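Local coordinates for foldase protein PrsA (Bacillus subtilis, PDB 4WO7) that assists the folding of secreted proteins outside the membrane after their translocation and has peptidyl-prolyl cis-trans isomerase activity that is not essential for its function in vivo, at residues Glu86-Lys89 against Tyr90-Thr94. Sequence-based numbering, arbitrary orientation.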
loop_
_atom_site.group_PDB
_atom_site.type_symbol
_atom_site.label_atom_id
_atom_site.label_comp_id
_atom_site.label_asym_id
_atom_site.label_seq_id
_atom_site.Cartn_x
_atom_site.Cartn_y
_atom_site.Cartn_z
ATOM N N GLU A 86 3.447 1.286 -23.879
ATOM C CA GLU A 86 2.900 -0.056 -23.722
ATOM C C GLU A 86 1.956 -0.141 -22.530
ATOM O O GLU A 86 0.894 -0.756 -22.615
ATOM C CB GLU A 86 4.030 -1.077 -23.568
ATOM C CG GLU A 86 4.766 -1.415 -24.855
ATOM C CD GLU A 86 5.871 -2.428 -24.626
ATOM O OE1 GLU A 86 6.584 -2.768 -25.593
ATOM O OE2 GLU A 86 6.025 -2.885 -23.474
ATOM N N GLN A 87 2.349 0.482 -21.423
ATOM C CA GLN A 87 1.550 0.470 -20.205
ATOM C C GLN A 87 0.268 1.260 -20.391
ATOM O O GLN A 87 -0.799 0.874 -19.907
ATOM C CB GLN A 87 2.341 1.079 -19.047
ATOM C CG GLN A 87 3.595 0.321 -18.670
ATOM C CD GLN A 87 3.377 -1.168 -18.596
ATOM O OE1 GLN A 87 2.525 -1.645 -17.845
ATOM N NE2 GLN A 87 4.139 -1.917 -19.384
ATOM N N VAL A 88 0.385 2.369 -21.108
ATOM C CA VAL A 88 -0.761 3.203 -21.422
ATOM C C VAL A 88 -1.695 2.456 -22.362
ATOM O O VAL A 88 -2.914 2.519 -22.208
ATOM C CB VAL A 88 -0.319 4.546 -22.039
ATOM C CG1 VAL A 88 -1.494 5.262 -22.709
ATOM C CG2 VAL A 88 0.320 5.428 -20.970
ATOM N N LYS A 89 -1.123 1.759 -23.340
ATOM C CA LYS A 89 -1.924 0.985 -24.275
ATOM C C LYS A 89 -2.712 -0.075 -23.517
ATOM O O LYS A 89 -3.881 -0.321 -23.808
ATOM C CB LYS A 89 -1.052 0.334 -25.353
ATOM C CG LYS A 89 -1.866 -0.464 -26.368
ATOM C CD LYS A 89 -1.018 -1.077 -27.468
ATOM C CE LYS A 89 -1.910 -1.741 -28.502
ATOM N NZ LYS A 89 -1.150 -2.494 -29.531
ATOM N N TYR A 90 -2.065 -0.687 -22.530
ATOM C CA TYR A 90 -2.708 -1.708 -21.717
ATOM C C TYR A 90 -3.877 -1.132 -20.924
ATOM O O TYR A 90 -4.943 -1.744 -20.872
ATOM C CB TYR A 90 -1.694 -2.364 -20.779
ATOM C CG TYR A 90 -2.298 -3.371 -19.827
ATOM C CD1 TYR A 90 -3.043 -4.443 -20.301
ATOM C CD2 TYR A 90 -2.101 -3.269 -18.457
ATOM C CE1 TYR A 90 -3.594 -5.367 -19.437
ATOM C CE2 TYR A 90 -2.640 -4.200 -17.584
ATOM C CZ TYR A 90 -3.385 -5.245 -18.083
ATOM O OH TYR A 90 -3.932 -6.173 -17.230
ATOM N N GLU A 91 -3.699 0.042 -20.322
ATOM C CA GLU A 91 -4.795 0.671 -19.588
ATOM C C GLU A 91 -5.964 0.988 -20.527
ATOM O O GLU A 91 -7.122 0.730 -20.197
ATOM C CB GLU A 91 -4.340 1.948 -18.873
ATOM C CG GLU A 91 -5.424 2.530 -17.966
ATOM C CD GLU A 91 -4.980 3.778 -17.220
ATOM O OE1 GLU A 91 -4.427 4.698 -17.861
ATOM O OE2 GLU A 91 -5.199 3.845 -15.992
ATOM N N LEU A 92 -5.662 1.548 -21.694
ATOM C CA LEU A 92 -6.704 1.909 -22.651
ATOM C C LEU A 92 -7.460 0.663 -23.110
ATOM O O LEU A 92 -8.675 0.702 -23.295
ATOM C CB LEU A 92 -6.121 2.649 -23.861
ATOM C CG LEU A 92 -5.527 4.043 -23.624
ATOM C CD1 LEU A 92 -4.851 4.578 -24.882
ATOM C CD2 LEU A 92 -6.594 5.022 -23.159
ATOM N N LEU A 93 -6.738 -0.439 -23.296
ATOM C CA LEU A 93 -7.373 -1.706 -23.661
ATOM C C LEU A 93 -8.314 -2.217 -22.575
ATOM O O LEU A 93 -9.455 -2.585 -22.856
ATOM C CB LEU A 93 -6.325 -2.776 -23.956
ATOM C CG LEU A 93 -5.581 -2.629 -25.284
ATOM C CD1 LEU A 93 -4.409 -3.591 -25.317
ATOM C CD2 LEU A 93 -6.510 -2.886 -26.465
ATOM N N THR A 94 -7.837 -2.241 -21.334
ATOM C CA THR A 94 -8.649 -2.731 -20.222
ATOM C C THR A 94 -9.852 -1.809 -20.016
ATOM O O THR A 94 -10.902 -2.227 -19.521
ATOM C CB THR A 94 -7.832 -2.828 -18.913
ATOM O OG1 THR A 94 -7.224 -1.560 -18.635
ATOM C CG2 THR A 94 -6.740 -3.890 -19.035
#
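Val88 and Leu92 sit one alpha-helical turn apart in helix 81-101, side by side and pointing the same way, with Val88 CG1 4.1 Å from Leu92 CD1. With chi1 at 165°, CG1 of Val88 lies opposite the backbone N and beside the carbonyl carbon, on the side of Leu92. This pair packs on helix 54-67: Val88 is buried against Leu61 and the chain of Lys60, and Leu92 also meets Lys60. One residue on, Lys89 CG lies 4.2 Å from Leu93 CD1. The lysine runs out fully extended to a salt bridge between its NZ and Asp47 of helix 21-49, while Leu93, buried, packs on Leu46 of that same helix. Gln87 and Tyr90 also reach helix 21-49, by hydrogen bonds to Gln39 and Gln42. Glu86, in contrast to these packed pairs, is exposed, and its carboxylate leads away from the following turn; its backbone O still accepts from Tyr90 N at 3.0 Å. The next three i to i+4 bonds continue the helix, the Leu92 N to Val88 O bond being the straightest at 166°. At the far end Thr94 OG1 turns back onto the backbone, donating to Glu91 O at 2.8 Å.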